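Local coordinates for metastasis-associated protein MTA1 (Homo sapiens, PDB 6G16), which probably serves as a scaffold subunit of the NuRD chromatin-remodelling and deacetylase complex, and probably binds an RBBP-type histone chaperone through its R1 region, at residues 21-29 against 46-54. Numbering follows the deposited sequence.
Sequences ARRLCREIL and AIKAECTAR
Ile47 meets both Ile28 and Leu29. Ile47 CG1 lies 3.7 Å from Ile28 CG2, and the two isoleucines lie alongside, pointing opposite ways. Ile47 CD1 reaches on to Leu29 CB at 3.9 Å, coming in at a slant across the leucine. With Ile28 CG2 anti to the backbone N, that branch also touches Ala46 CB at 4.0 Å. Cys25 sits in the kink between helices 16-24 and 26-29. Cys25 SG packs on Cys51 CB at 4.0 Å, and Ala21 CB covers the sulfur of Cys51. Glu50 CG is anti to its backbone N (chi1 -153°), and the extended chain brings Glu50 OE1 beside Ile28 CD1. Glu50 OE2 takes a salt bridge from Arg54 NH1 at 2.9 Å. The acceptor lies in the guanidinium plane, but the donor meets the carboxylate from above. Leu24 O lies over one guanidinium face, 2.9 Å above the plane. With an alanine at Glu50, Arg54 would probably lose its charged mate, and its guanidinium would be free to turn away from Leu24 O. An aromatic side chain of another protein packs on Ala21 and Cys51. The two segments run in opposite senses at a marked inclination, packing helix 44-53 against the kinked pair 16-24 and 26-29 within the MTA R1 region.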
# COMPACT_ATOMS: atom_id res chain seq x y z
N ALA B 21 7.72 -17.70 22.93
CA ALA B 21 8.65 -16.90 23.71
C ALA B 21 8.20 -15.43 23.80
O ALA B 21 8.33 -14.80 24.85
CB ALA B 21 10.05 -16.99 23.13
N ARG B 22 7.71 -14.90 22.69
CA ARG B 22 7.25 -13.52 22.62
C ARG B 22 6.11 -13.29 23.61
O ARG B 22 6.02 -12.22 24.22
CB ARG B 22 6.79 -13.15 21.20
CG ARG B 22 7.92 -13.06 20.19
CD ARG B 22 7.49 -12.49 18.85
NE ARG B 22 6.30 -13.14 18.34
CZ ARG B 22 6.12 -13.62 17.11
NH1 ARG B 22 7.06 -13.55 16.18
NH2 ARG B 22 4.95 -14.17 16.80
N ARG B 23 5.24 -14.30 23.78
CA ARG B 23 4.12 -14.18 24.72
C ARG B 23 4.61 -14.37 26.15
O ARG B 23 4.37 -13.52 27.00
CB ARG B 23 2.98 -15.13 24.37
CG ARG B 23 2.16 -14.63 23.18
CD ARG B 23 0.84 -15.36 23.03
NE ARG B 23 0.00 -14.85 21.94
CZ ARG B 23 -0.89 -13.85 22.02
NH1 ARG B 23 -1.10 -13.20 23.17
NH2 ARG B 23 -1.60 -13.50 20.95
N LEU B 24 5.35 -15.45 26.40
CA LEU B 24 5.97 -15.68 27.72
C LEU B 24 6.77 -14.52 28.28
O LEU B 24 6.66 -14.23 29.48
CB LEU B 24 6.91 -16.88 27.67
CG LEU B 24 6.28 -18.26 27.90
CD1 LEU B 24 7.40 -19.23 28.33
CD2 LEU B 24 5.15 -18.23 28.95
N CYS B 25 7.57 -13.89 27.43
CA CYS B 25 8.47 -12.83 27.85
C CYS B 25 7.95 -11.45 27.43
O CYS B 25 8.72 -10.49 27.23
CB CYS B 25 9.86 -13.12 27.30
SG CYS B 25 10.39 -14.81 27.72
N ARG B 26 6.63 -11.36 27.33
CA ARG B 26 5.93 -10.10 27.13
C ARG B 26 6.56 -8.92 27.89
O ARG B 26 6.69 -7.85 27.33
CB ARG B 26 4.46 -10.28 27.53
CG ARG B 26 3.59 -9.03 27.36
CD ARG B 26 2.10 -9.35 27.41
NE ARG B 26 1.70 -10.33 26.39
CZ ARG B 26 1.48 -10.06 25.09
NH1 ARG B 26 1.61 -8.82 24.62
NH2 ARG B 26 1.11 -11.03 24.26
N GLU B 27 6.93 -9.11 29.14
CA GLU B 27 7.40 -8.00 29.99
C GLU B 27 8.81 -7.53 29.62
O GLU B 27 9.18 -6.39 29.91
CB GLU B 27 7.35 -8.36 31.49
CG GLU B 27 6.04 -8.94 32.03
CD GLU B 27 4.79 -8.18 31.60
OE1 GLU B 27 4.90 -6.94 31.34
OE2 GLU B 27 3.71 -8.83 31.53
N ILE B 28 9.59 -8.42 29.02
CA ILE B 28 10.93 -8.10 28.54
C ILE B 28 10.90 -7.52 27.12
O ILE B 28 11.48 -6.47 26.85
CB ILE B 28 11.84 -9.33 28.56
CG1 ILE B 28 12.04 -9.75 30.03
CG2 ILE B 28 13.19 -9.00 27.91
CD1 ILE B 28 12.96 -10.96 30.24
N LEU B 29 10.24 -8.22 26.22
CA LEU B 29 10.10 -7.79 24.84
C LEU B 29 9.35 -6.48 24.68
O LEU B 29 9.79 -5.63 23.94
CB LEU B 29 9.38 -8.89 24.04
CG LEU B 29 8.98 -8.59 22.61
CD1 LEU B 29 10.19 -8.19 21.76
CD2 LEU B 29 8.30 -9.82 22.05
N ALA B 46 18.26 -11.79 26.86
CA ALA B 46 17.33 -11.80 27.99
C ALA B 46 16.06 -12.63 27.70
O ALA B 46 15.65 -13.45 28.54
CB ALA B 46 16.96 -10.39 28.38
N ILE B 47 15.47 -12.44 26.52
CA ILE B 47 14.24 -13.16 26.12
C ILE B 47 14.49 -14.66 26.06
O ILE B 47 13.68 -15.42 26.60
CB ILE B 47 13.68 -12.66 24.76
CG1 ILE B 47 13.16 -11.22 24.92
CG2 ILE B 47 12.56 -13.57 24.24
CD1 ILE B 47 12.87 -10.52 23.60
N LYS B 48 15.60 -15.07 25.43
CA LYS B 48 15.93 -16.50 25.26
C LYS B 48 16.17 -17.18 26.62
O LYS B 48 15.73 -18.30 26.88
CB LYS B 48 17.17 -16.67 24.37
CG LYS B 48 16.86 -16.44 22.90
CD LYS B 48 18.12 -16.33 22.05
CE LYS B 48 17.82 -15.63 20.73
NZ LYS B 48 19.05 -15.54 19.90
N ALA B 49 16.87 -16.47 27.50
CA ALA B 49 17.13 -16.96 28.83
C ALA B 49 15.82 -17.20 29.55
O ALA B 49 15.51 -18.34 29.92
CB ALA B 49 17.98 -15.96 29.60
N GLU B 50 15.02 -16.14 29.70
CA GLU B 50 13.78 -16.24 30.47
C GLU B 50 12.76 -17.19 29.84
O GLU B 50 11.93 -17.75 30.53
CB GLU B 50 13.15 -14.88 30.71
CG GLU B 50 12.30 -14.83 31.99
CD GLU B 50 11.13 -13.85 31.94
OE1 GLU B 50 10.73 -13.37 30.83
OE2 GLU B 50 10.59 -13.56 33.03
N CYS B 51 12.82 -17.37 28.52
CA CYS B 51 11.97 -18.35 27.86
C CYS B 51 12.40 -19.78 28.23
O CYS B 51 11.53 -20.62 28.62
CB CYS B 51 12.02 -18.18 26.35
SG CYS B 51 10.91 -19.35 25.48
N THR B 52 13.70 -20.07 28.10
CA THR B 52 14.24 -21.40 28.46
C THR B 52 13.99 -21.73 29.95
O THR B 52 13.70 -22.89 30.30
CB THR B 52 15.73 -21.59 28.08
OG1 THR B 52 16.54 -20.61 28.74
CG2 THR B 52 15.93 -21.49 26.56
N ALA B 53 14.05 -20.70 30.80
CA ALA B 53 13.76 -20.87 32.24
C ALA B 53 12.27 -21.14 32.55
O ALA B 53 11.95 -22.07 33.30
CB ALA B 53 14.23 -19.64 33.01
N ARG B 54 11.38 -20.36 31.95
CA ARG B 54 9.93 -20.50 32.18
C ARG B 54 9.19 -21.44 31.18
O ARG B 54 7.95 -21.38 31.05
CB ARG B 54 9.26 -19.11 32.12
CG ARG B 54 9.71 -18.14 33.19
CD ARG B 54 9.26 -16.72 32.85
NE ARG B 54 7.80 -16.59 32.69
CZ ARG B 54 7.15 -15.43 32.55
NH1 ARG B 54 7.80 -14.27 32.55
NH2 ARG B 54 5.81 -15.43 32.41